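Local coordinates for protein cytochrome c (Pseudomonas aeruginosa, PDB 6RTE) that oxidises dihydro-heme d1 in heme d1 biosynthesis as the dehydrogenase NirN, which joins a heme c domain to an eight-bladed beta-propeller, at residues A49-G54 / P61-E66; G57-T62 / A86-G91; L71-A76 / Y107-P112. All coordinates share one frame; numbering follows the deposited sequence.

Interaction 1. Residues A49-G54 / P61-E66. With HEC (heme c), chain C.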
loop_
_atom_site.group_PDB
_atom_site.type_symbol
_atom_site.label_atom_id
_atom_site.label_comp_id
_atom_site.label_asym_id
_atom_site.label_seq_id
_atom_site.Cartn_x
_atom_site.Cartn_y
_atom_site.Cartn_z
ATOM N N ALA A 49 -4.191 -16.820 -23.754
ATOM C CA ALA A 49 -2.770 -16.867 -24.079
ATOM C C ALA A 49 -1.952 -16.029 -23.105
ATOM O O ALA A 49 -0.856 -16.429 -22.697
ATOM C CB ALA A 49 -2.538 -16.383 -25.512
ATOM N N CYS A 50 -2.473 -14.866 -22.721
ATOM C CA CYS A 50 -1.750 -13.922 -21.877
ATOM C C CYS A 50 -2.303 -13.822 -20.468
ATOM O O CYS A 50 -1.532 -13.692 -19.515
ATOM C CB CYS A 50 -1.776 -12.526 -22.505
ATOM S SG CYS A 50 -1.004 -12.399 -24.124
ATOM N N HIS A 51 -3.621 -13.846 -20.311
ATOM C CA HIS A 51 -4.227 -13.749 -18.987
ATOM C C HIS A 51 -4.342 -15.100 -18.304
ATOM O O HIS A 51 -4.769 -15.164 -17.148
ATOM C CB HIS A 51 -5.589 -13.064 -19.101
ATOM C CG HIS A 51 -5.492 -11.667 -19.615
ATOM N ND1 HIS A 51 -5.026 -10.625 -18.849
ATOM C CD2 HIS A 51 -5.777 -11.143 -20.829
ATOM C CE1 HIS A 51 -5.035 -9.516 -19.565
ATOM N NE2 HIS A 51 -5.485 -9.804 -20.774
ATOM N N GLY A 52 -3.959 -16.171 -18.988
ATOM C CA GLY A 52 -3.737 -17.449 -18.355
ATOM C C GLY A 52 -5.002 -18.270 -18.194
ATOM O O GLY A 52 -6.132 -17.781 -18.283
ATOM N N ALA A 53 -4.794 -19.558 -17.946
ATOM C CA ALA A 53 -5.900 -20.459 -17.669
ATOM C C ALA A 53 -6.576 -20.058 -16.367
ATOM O O ALA A 53 -5.909 -19.744 -15.373
ATOM C CB ALA A 53 -5.396 -21.900 -17.588
ATOM N N GLY A 54 -7.904 -20.061 -16.377
ATOM C CA GLY A 54 -8.671 -19.668 -15.217
ATOM C C GLY A 54 -8.686 -18.182 -14.924
ATOM O O GLY A 54 -9.216 -17.778 -13.887
ATOM N N PRO A 61 -2.303 -9.450 -16.766
ATOM C CA PRO A 61 -2.707 -9.537 -15.362
ATOM C C PRO A 61 -3.851 -10.513 -15.126
ATOM O O PRO A 61 -4.554 -10.963 -16.036
ATOM C CB PRO A 61 -3.133 -8.102 -15.026
ATOM C CG PRO A 61 -3.410 -7.456 -16.322
ATOM C CD PRO A 61 -2.459 -8.086 -17.300
ATOM N N THR A 62 -4.026 -10.818 -13.843
ATOM C CA THR A 62 -5.151 -11.613 -13.381
ATOM C C THR A 62 -6.456 -10.870 -13.632
ATOM O O THR A 62 -6.558 -9.654 -13.418
ATOM C CB THR A 62 -4.971 -11.921 -11.890
ATOM O OG1 THR A 62 -3.674 -12.493 -11.682
ATOM C CG2 THR A 62 -6.026 -12.882 -11.378
ATOM N N LEU A 63 -7.457 -11.604 -14.108
ATOM C CA LEU A 63 -8.731 -11.014 -14.511
ATOM C C LEU A 63 -9.891 -11.666 -13.772
ATOM O O LEU A 63 -10.926 -12.006 -14.365
ATOM C CB LEU A 63 -8.935 -11.127 -16.022
ATOM C CG LEU A 63 -7.955 -10.364 -16.925
ATOM C CD1 LEU A 63 -8.377 -10.559 -18.373
ATOM C CD2 LEU A 63 -7.872 -8.869 -16.593
ATOM N N LEU A 64 -9.737 -11.852 -12.483
ATOM C CA LEU A 64 -10.828 -12.300 -11.632
ATOM C C LEU A 64 -11.650 -11.110 -11.162
ATOM O O LEU A 64 -11.199 -9.966 -11.229
ATOM C CB LEU A 64 -10.276 -13.061 -10.432
ATOM C CG LEU A 64 -9.588 -14.389 -10.727
ATOM C CD1 LEU A 64 -8.863 -14.886 -9.495
ATOM C CD2 LEU A 64 -10.590 -15.435 -11.206
ATOM N N PRO A 65 -12.872 -11.343 -10.681
ATOM C CA PRO A 65 -13.680 -10.214 -10.188
ATOM C C PRO A 65 -12.957 -9.389 -9.141
ATOM O O PRO A 65 -12.977 -8.154 -9.220
ATOM C CB PRO A 65 -14.933 -10.903 -9.628
ATOM C CG PRO A 65 -15.040 -12.154 -10.408
ATOM C CD PRO A 65 -13.625 -12.613 -10.655
ATOM N N GLU A 66 -12.274 -10.050 -8.199
ATOM C CA GLU A 66 -11.476 -9.335 -7.213
ATOM C C GLU A 66 -10.396 -8.494 -7.885
ATOM O O GLU A 66 -10.125 -7.369 -7.460
ATOM C CB GLU A 66 -10.826 -10.323 -6.229
ATOM C CG GLU A 66 -11.788 -11.061 -5.306
ATOM C CD GLU A 66 -12.402 -12.319 -5.935
ATOM O OE1 GLU A 66 -12.320 -12.524 -7.173
ATOM O OE2 GLU A 66 -12.974 -13.112 -5.164
HETATM FE FE HEC C . -5.544 -8.212 -21.914
HETATM C CHA HEC C . -4.901 -5.779 -19.675
HETATM C CHB HEC C . -8.887 -8.152 -21.078
HETATM C CHC HEC C . -6.265 -10.467 -24.477
HETATM C CHD HEC C . -2.252 -8.733 -22.432
HETATM N NA HEC C . -6.683 -7.179 -20.644
HETATM C C1A HEC C . -6.203 -6.207 -19.799
HETATM C C2A HEC C . -7.275 -5.681 -19.037
HETATM C C3A HEC C . -8.392 -6.340 -19.431
HETATM C C4A HEC C . -8.028 -7.280 -20.428
HETATM C CMA HEC C . -9.770 -6.116 -18.887
HETATM C CAA HEC C . -7.186 -4.596 -17.986
HETATM C CBA HEC C . -6.852 -5.255 -16.636
HETATM C CGA HEC C . -6.622 -4.318 -15.476
HETATM O O1A HEC C . -6.206 -4.782 -14.385
HETATM O O2A HEC C . -6.826 -3.103 -15.580
HETATM N NB HEC C . -7.279 -9.145 -22.639
HETATM C C1B HEC C . -8.504 -8.978 -22.149
HETATM C C2B HEC C . -9.423 -9.780 -22.887
HETATM C C3B HEC C . -8.718 -10.436 -23.857
HETATM C C4B HEC C . -7.316 -10.004 -23.672
HETATM C CMB HEC C . -10.899 -9.864 -22.632
HETATM C CAB HEC C . -9.133 -11.371 -24.943
HETATM C CBB HEC C . -10.442 -10.884 -25.562
HETATM N NC HEC C . -4.464 -9.401 -23.247
HETATM C C1C HEC C . -4.919 -10.248 -24.199
HETATM C C2C HEC C . -3.813 -10.838 -24.845
HETATM C C3C HEC C . -2.656 -10.331 -24.269
HETATM C C4C HEC C . -3.092 -9.437 -23.246
HETATM C CMC HEC C . -3.937 -11.834 -25.960
HETATM C CAC HEC C . -1.223 -10.608 -24.504
HETATM C CBC HEC C . -0.562 -10.200 -25.815
HETATM N ND HEC C . -3.955 -7.441 -21.223
HETATM C C1D HEC C . -2.699 -7.768 -21.537
HETATM C C2D HEC C . -1.747 -6.938 -20.784
HETATM C C3D HEC C . -2.470 -6.113 -20.022
HETATM C C4D HEC C . -3.869 -6.454 -20.303
HETATM C CMD HEC C . -0.245 -7.002 -20.863
HETATM C CAD HEC C . -1.944 -5.080 -19.057
HETATM C CBD HEC C . -1.699 -3.740 -19.757
HETATM C CGD HEC C . -1.181 -2.673 -18.822
HETATM O O1D HEC C . 0.035 -2.606 -18.586
HETATM O O2D HEC C . -1.938 -1.852 -18.284
#
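The imidazole of His-51 meets two features of segment 61-66: a methyl group of Leu-63 above its face and the carbonyl of Pro-61 at its edge. Leu-63 CD1 lies 3.4 Å from the ring centroid and only 14° off the ring normal, a CH-pi contact centred over the face. At the edge, His-51 ND1 donates to Pro-61 O over 2.9 Å with an N-H...O angle of 167°. That bond uses a carbonyl lone pair and stays close to the imidazole plane, so it restrains rotation of the ring about CB-CG. On the far side of the imidazole, His-51 NE2 binds the heme iron at 2.0 Å. The ring is thus held at both nitrogens, and an acceptor on ND1 would be expected to make the imidazole a more electron-rich ligand.

Both segments also reach the porphyrin directly. Cys-50, whose chi1 of -61° sets SG next to the heme edge, forms one of the two thioethers, SG to HEC CAC at 1.8 Å. Pro-61 brings its CD to 3.4 Å from HEC C3D, and Leu-63 CD1 is 3.7 Å from HEC CHB. Farther along, Leu-64 CD2 touches Gly-54 O at 3.8 Å. Met-89 supplies the second axial ligand. Cys-50 and His-51 end the CXXCH heme-attachment motif, and a proline carbonyl accepting from the proximal histidine is a hallmark of class I cytochromes c.

Interaction 2. Residues G57-T62 / A86-G91; sequences GGSGPT and ATQMAG. With HEC (heme c), chain C.
The flat amide of Gln-88 meets the hydroxyl of Ser-59 just beyond the rim of heme c, while the porphyrin itself separates the rest of the two segments. On the face that carries the histidine ligand lie Gly-60, whose CA is 3.9 Å from HEC C2D, and Pro-61; the opposite face is taken by Met-89. Around the edge, Gln-88 OE1 approaches HEC CBC at 3.6 Å and Ser-59 OG approaches HEC CAC at 3.9 Å. Those two oxygens, Ser-59 OG and Gln-88 OE1, are 2.8 Å apart, which is the direct touch between 57-62 and 86-91. Gln-88 gets there with an extended chain, its CG trans to the backbone N (chi1 -176°), and the amide then turned across the chain (chi3 95°).

Axial coordination by histidine and methionine, with the methionine on a loop between helices, is the class I cytochrome c arrangement, and segment 86-91 is that methionine loop, between helices 73-82 and 98-109. Met-89 bends at chi2 (59°), which brings SD back over the porphyrin to within 2.4 Å of HEC FE. Its backbone is fixed from the preceding turn: Met-89 N donates to Thr-87 OG1 at 2.9 Å, an ST turn, and the same hydroxyl bonds to Arg-84 O. Thr-87 also lies along a propionate, with CG2 3.7 Å from HEC CGD.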
loop_
_atom_site.group_PDB
_atom_site.type_symbol
_atom_site.label_atom_id
_atom_site.label_comp_id
_atom_site.label_asym_id
_atom_site.label_seq_id
_atom_site.Cartn_x
_atom_site.Cartn_y
_atom_site.Cartn_z
ATOM N N GLY A 57 -3.779 -15.166 -14.674
ATOM C CA GLY A 57 -2.735 -14.272 -15.122
ATOM C C GLY A 57 -1.617 -15.014 -15.833
ATOM O O GLY A 57 -1.531 -16.241 -15.822
ATOM N N GLY A 58 -0.763 -14.221 -16.479
ATOM C CA GLY A 58 0.434 -14.709 -17.143
ATOM C C GLY A 58 1.251 -13.556 -17.695
ATOM O O GLY A 58 1.741 -12.720 -16.931
ATOM N N SER A 59 1.417 -13.506 -19.017
ATOM C CA SER A 59 1.907 -12.291 -19.660
ATOM C C SER A 59 1.090 -11.087 -19.215
ATOM O O SER A 59 1.644 -10.026 -18.907
ATOM C CB SER A 59 1.844 -12.443 -21.188
ATOM O OG SER A 59 1.617 -11.200 -21.853
ATOM N N GLY A 60 -0.233 -11.244 -19.175
ATOM C CA GLY A 60 -1.126 -10.201 -18.742
ATOM C C GLY A 60 -1.640 -10.449 -17.338
ATOM O O GLY A 60 -1.459 -11.525 -16.763
ATOM N N PRO A 61 -2.303 -9.450 -16.766
ATOM C CA PRO A 61 -2.707 -9.537 -15.362
ATOM C C PRO A 61 -3.851 -10.513 -15.126
ATOM O O PRO A 61 -4.554 -10.963 -16.036
ATOM C CB PRO A 61 -3.133 -8.102 -15.026
ATOM C CG PRO A 61 -3.410 -7.456 -16.322
ATOM C CD PRO A 61 -2.459 -8.086 -17.300
ATOM N N THR A 62 -4.026 -10.818 -13.843
ATOM C CA THR A 62 -5.151 -11.613 -13.381
ATOM C C THR A 62 -6.456 -10.870 -13.632
ATOM O O THR A 62 -6.558 -9.654 -13.418
ATOM C CB THR A 62 -4.971 -11.921 -11.890
ATOM O OG1 THR A 62 -3.674 -12.493 -11.682
ATOM C CG2 THR A 62 -6.026 -12.882 -11.378
ATOM N N ALA A 86 -0.305 2.458 -25.211
ATOM C CA ALA A 86 1.107 2.327 -24.854
ATOM C C ALA A 86 1.348 1.156 -23.900
ATOM O O ALA A 86 2.156 1.254 -22.973
ATOM C CB ALA A 86 1.647 3.632 -24.256
ATOM N N THR A 87 0.649 0.041 -24.125
ATOM C CA THR A 87 0.909 -1.200 -23.405
ATOM C C THR A 87 0.856 -2.356 -24.400
ATOM O O THR A 87 0.643 -2.159 -25.599
ATOM C CB THR A 87 -0.100 -1.446 -22.271
ATOM O OG1 THR A 87 -1.326 -1.941 -22.824
ATOM C CG2 THR A 87 -0.375 -0.163 -21.482
ATOM N N GLN A 88 1.032 -3.574 -23.896
ATOM C CA GLN A 88 0.873 -4.766 -24.722
ATOM C C GLN A 88 -0.584 -5.226 -24.830
ATOM O O GLN A 88 -0.854 -6.233 -25.492
ATOM C CB GLN A 88 1.735 -5.906 -24.167
ATOM C CG GLN A 88 1.715 -7.184 -25.010
ATOM C CD GLN A 88 2.603 -8.279 -24.452
ATOM O OE1 GLN A 88 2.139 -9.155 -23.715
ATOM N NE2 GLN A 88 3.887 -8.237 -24.799
ATOM N N MET A 89 -1.529 -4.521 -24.216
ATOM C CA MET A 89 -2.943 -4.874 -24.355
ATOM C C MET A 89 -3.494 -4.121 -25.555
ATOM O O MET A 89 -3.775 -2.923 -25.473
ATOM C CB MET A 89 -3.734 -4.539 -23.096
ATOM C CG MET A 89 -5.239 -4.841 -23.230
ATOM S SD MET A 89 -5.603 -6.576 -23.614
ATOM C CE MET A 89 -7.353 -6.463 -23.983
ATOM N N ALA A 90 -3.666 -4.828 -26.663
ATOM C CA ALA A 90 -4.197 -4.224 -27.873
ATOM C C ALA A 90 -5.711 -4.409 -27.942
ATOM O O ALA A 90 -6.298 -5.233 -27.236
ATOM C CB ALA A 90 -3.535 -4.826 -29.110
ATOM N N GLY A 91 -6.340 -3.625 -28.818
ATOM C CA GLY A 91 -7.775 -3.700 -28.974
ATOM C C GLY A 91 -8.202 -4.864 -29.853
ATOM O O GLY A 91 -7.460 -5.342 -30.712
HETATM FE FE HEC C . -5.544 -8.212 -21.914
HETATM C CHA HEC C . -4.901 -5.779 -19.675
HETATM C CHB HEC C . -8.887 -8.152 -21.078
HETATM C CHC HEC C . -6.265 -10.467 -24.477
HETATM C CHD HEC C . -2.252 -8.733 -22.432
HETATM N NA HEC C . -6.683 -7.179 -20.644
HETATM C C1A HEC C . -6.203 -6.207 -19.799
HETATM C C2A HEC C . -7.275 -5.681 -19.037
HETATM C C3A HEC C . -8.392 -6.340 -19.431
HETATM C C4A HEC C . -8.028 -7.280 -20.428
HETATM C CMA HEC C . -9.770 -6.116 -18.887
HETATM C CAA HEC C . -7.186 -4.596 -17.986
HETATM C CBA HEC C . -6.852 -5.255 -16.636
HETATM C CGA HEC C . -6.622 -4.318 -15.476
HETATM O O1A HEC C . -6.206 -4.782 -14.385
HETATM O O2A HEC C . -6.826 -3.103 -15.580
HETATM N NB HEC C . -7.279 -9.145 -22.639
HETATM C C1B HEC C . -8.504 -8.978 -22.149
HETATM C C2B HEC C . -9.423 -9.780 -22.887
HETATM C C3B HEC C . -8.718 -10.436 -23.857
HETATM C C4B HEC C . -7.316 -10.004 -23.672
HETATM C CMB HEC C . -10.899 -9.864 -22.632
HETATM C CAB HEC C . -9.133 -11.371 -24.943
HETATM C CBB HEC C . -10.442 -10.884 -25.562
HETATM N NC HEC C . -4.464 -9.401 -23.247
HETATM C C1C HEC C . -4.919 -10.248 -24.199
HETATM C C2C HEC C . -3.813 -10.838 -24.845
HETATM C C3C HEC C . -2.656 -10.331 -24.269
HETATM C C4C HEC C . -3.092 -9.437 -23.246
HETATM C CMC HEC C . -3.937 -11.834 -25.960
HETATM C CAC HEC C . -1.223 -10.608 -24.504
HETATM C CBC HEC C . -0.562 -10.200 -25.815
HETATM N ND HEC C . -3.955 -7.441 -21.223
HETATM C C1D HEC C . -2.699 -7.768 -21.537
HETATM C C2D HEC C . -1.747 -6.938 -20.784
HETATM C C3D HEC C . -2.470 -6.113 -20.022
HETATM C C4D HEC C . -3.869 -6.454 -20.303
HETATM C CMD HEC C . -0.245 -7.002 -20.863
HETATM C CAD HEC C . -1.944 -5.080 -19.057
HETATM C CBD HEC C . -1.699 -3.740 -19.757
HETATM C CGD HEC C . -1.181 -2.673 -18.822
HETATM O O1D HEC C . 0.035 -2.606 -18.586
HETATM O O2D HEC C . -1.938 -1.852 -18.284
#

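Interaction 3. Residues L71-A76 / Y107-P112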
loop_
_atom_site.group_PDB
_atom_site.type_symbol
_atom_site.label_atom_id
_atom_site.label_comp_id
_atom_site.label_asym_id
_atom_site.label_seq_id
_atom_site.Cartn_x
_atom_site.Cartn_y
_atom_site.Cartn_z
ATOM N N LEU A 71 -11.805 -1.473 -11.591
ATOM C CA LEU A 71 -12.049 -1.246 -13.011
ATOM C C LEU A 71 -13.532 -1.482 -13.275
ATOM O O LEU A 71 -14.018 -2.606 -13.130
ATOM C CB LEU A 71 -11.187 -2.180 -13.860
ATOM C CG LEU A 71 -11.252 -2.001 -15.380
ATOM C CD1 LEU A 71 -10.567 -0.694 -15.801
ATOM C CD2 LEU A 71 -10.622 -3.205 -16.072
ATOM N N LYS A 72 -14.246 -0.435 -13.649
ATOM C CA LYS A 72 -15.668 -0.590 -13.948
ATOM C C LYS A 72 -15.844 -1.403 -15.228
ATOM O O LYS A 72 -15.038 -1.282 -16.160
ATOM C CB LYS A 72 -16.336 0.774 -14.094
ATOM C CG LYS A 72 -16.468 1.531 -12.778
ATOM C CD LYS A 72 -17.393 2.734 -12.915
ATOM C CE LYS A 72 -17.337 3.637 -11.681
ATOM N NZ LYS A 72 -15.984 4.239 -11.483
ATOM N N PRO A 73 -16.880 -2.244 -15.304
ATOM C CA PRO A 73 -17.064 -3.064 -16.516
ATOM C C PRO A 73 -17.101 -2.270 -17.806
ATOM O O PRO A 73 -16.617 -2.761 -18.839
ATOM C CB PRO A 73 -18.392 -3.775 -16.232
ATOM C CG PRO A 73 -18.346 -3.969 -14.724
ATOM C CD PRO A 73 -17.793 -2.658 -14.223
ATOM N N ALA A 74 -17.654 -1.053 -17.788
ATOM C CA ALA A 74 -17.639 -0.230 -18.989
ATOM C C ALA A 74 -16.212 0.145 -19.377
ATOM O O ALA A 74 -15.903 0.262 -20.570
ATOM C CB ALA A 74 -18.492 1.025 -18.781
ATOM N N GLN A 75 -15.330 0.318 -18.387
ATOM C CA GLN A 75 -13.931 0.614 -18.681
ATOM C C GLN A 75 -13.203 -0.627 -19.184
ATOM O O GLN A 75 -12.364 -0.536 -20.091
ATOM C CB GLN A 75 -13.248 1.183 -17.436
ATOM C CG GLN A 75 -13.912 2.459 -16.914
ATOM C CD GLN A 75 -13.404 2.880 -15.542
ATOM O OE1 GLN A 75 -12.967 2.047 -14.739
ATOM N NE2 GLN A 75 -13.455 4.181 -15.267
ATOM N N ALA A 76 -13.508 -1.797 -18.612
ATOM C CA ALA A 76 -12.960 -3.043 -19.147
ATOM C C ALA A 76 -13.386 -3.244 -20.596
ATOM O O ALA A 76 -12.581 -3.665 -21.436
ATOM C CB ALA A 76 -13.408 -4.230 -18.298
ATOM N N TYR A 107 -18.369 -12.344 -18.480
ATOM C CA TYR A 107 -17.583 -13.478 -17.995
ATOM C C TYR A 107 -16.497 -13.044 -17.013
ATOM O O TYR A 107 -16.242 -13.733 -16.015
ATOM C CB TYR A 107 -16.967 -14.208 -19.194
ATOM C CG TYR A 107 -16.036 -15.349 -18.854
ATOM C CD1 TYR A 107 -16.527 -16.548 -18.354
ATOM C CD2 TYR A 107 -14.664 -15.237 -19.061
ATOM C CE1 TYR A 107 -15.670 -17.602 -18.053
ATOM C CE2 TYR A 107 -13.804 -16.276 -18.762
ATOM C CZ TYR A 107 -14.311 -17.457 -18.257
ATOM O OH TYR A 107 -13.458 -18.495 -17.962
ATOM N N LEU A 108 -15.830 -11.917 -17.280
ATOM C CA LEU A 108 -14.729 -11.498 -16.420
ATOM C C LEU A 108 -15.230 -11.122 -15.030
ATOM O O LEU A 108 -14.553 -11.373 -14.033
ATOM C CB LEU A 108 -13.978 -10.310 -17.028
ATOM C CG LEU A 108 -13.184 -10.523 -18.324
ATOM C CD1 LEU A 108 -12.294 -9.313 -18.563
ATOM C CD2 LEU A 108 -12.367 -11.783 -18.276
ATOM N N TYR A 109 -16.409 -10.500 -14.948
ATOM C CA TYR A 109 -16.930 -10.047 -13.667
ATOM C C TYR A 109 -17.799 -11.087 -12.974
ATOM O O TYR A 109 -18.145 -10.897 -11.804
ATOM C CB TYR A 109 -17.688 -8.732 -13.863
ATOM C CG TYR A 109 -16.734 -7.583 -14.136
ATOM C CD1 TYR A 109 -16.254 -7.345 -15.420
ATOM C CD2 TYR A 109 -16.273 -6.773 -13.105
ATOM C CE1 TYR A 109 -15.360 -6.319 -15.674
ATOM C CE2 TYR A 109 -15.373 -5.741 -13.353
ATOM C CZ TYR A 109 -14.919 -5.523 -14.643
ATOM O OH TYR A 109 -14.037 -4.490 -14.907
ATOM N N GLN A 110 -18.117 -12.188 -13.637
ATOM C CA GLN A 110 -18.925 -13.237 -13.028
ATOM C C GLN A 110 -18.057 -14.086 -12.108
ATOM O O GLN A 110 -16.945 -14.471 -12.475
ATOM C CB GLN A 110 -19.566 -14.102 -14.115
ATOM C CG GLN A 110 -20.255 -15.364 -13.612
ATOM C CD GLN A 110 -21.431 -15.075 -12.696
ATOM O OE1 GLN A 110 -22.320 -14.291 -13.032
ATOM N NE2 GLN A 110 -21.443 -15.716 -11.532
ATOM N N ALA A 111 -18.559 -14.369 -10.911
ATOM C CA ALA A 111 -17.837 -15.252 -10.006
ATOM C C ALA A 111 -17.745 -16.650 -10.615
ATOM O O ALA A 111 -18.718 -17.129 -11.219
ATOM C CB ALA A 111 -18.538 -15.323 -8.648
ATOM N N PRO A 112 -16.607 -17.321 -10.497
ATOM C CA PRO A 112 -16.479 -18.673 -11.073
ATOM C C PRO A 112 -17.332 -19.668 -10.299
ATOM O O PRO A 112 -17.726 -19.400 -9.153
ATOM C CB PRO A 112 -14.987 -18.979 -10.947
ATOM C CG PRO A 112 -14.496 -18.085 -9.858
ATOM C CD PRO A 112 -15.374 -16.873 -9.833
#
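Segment 107-112 reaches Leu-71, Pro-73 and Ala-76 through one aromatic side chain, Tyr-109, and the residues on either side of it in sequence serve other neighbours. Tyr-107 makes a cation-pi contact with Arg-55. Leu-108 packs on Leu-63 and Leu-68.

Tyr-109 closes helix 98-109. With CG trans to the carbonyl carbon (chi1 -72°), its ring extends to the start of helix 73-82. Pro-73 CG sits over the centre of one face, 3.6 Å from the ring centroid and 7° off the normal, a nearly axial CH-pi contact. Ala-76 CB comes instead to the edge, in the ring plane, 3.5 Å from Tyr-109 OH. The hydroxyl donates to Leu-71 O over a short 2.6 Å, approaching from above the carbonyl plane (54° out of it) and not along a lone pair.

This is a helix-end to helix-start junction within the cytochrome c domain: the last turn of helix 98-109 meets the first turn of helix 73-82, which precedes the methionine loop. It also borders the cofactor, because Leu-71 belongs to the heme c pocket and its side chain comes within about 4 Å of the heme at the nearest atoms. The tyrosine therefore ties the end of one helix to a residue that lines the heme. Lys-72 is the N-cap of helix 73-82, and Gln-75, three residues on, accepts from its backbone N, with Lys-72 N 3.0 Å from Gln-75 OE1. The carbonyl used by Tyr-109 belongs to the residue just before that cap.

Gln-110 leaves helical geometry, and its O accepts from Arg-55.

All three contacts belong to the small heme c domain, on the same side of the chain's centre, about 22 to 23 Å from it. Interactions 1 and 2 share Pro-61 and Thr-62, have centres about 10 Å apart and bring both axial ligands to one iron; probable backbone hydrogen bonds, Cys-50 with Gly-60 and His-51 with Gly-57, knit them together. Interaction 3 opens after interaction 1 closes, with centres about 11 Å apart, and Pro-65 and Leu-63 pack on residues 108-110. It alternates with interaction 2 along the chain without touching it. Interaction 3 joins helices 73-82 and 98-109, which flank the methionine loop of interaction 2, beside the heme.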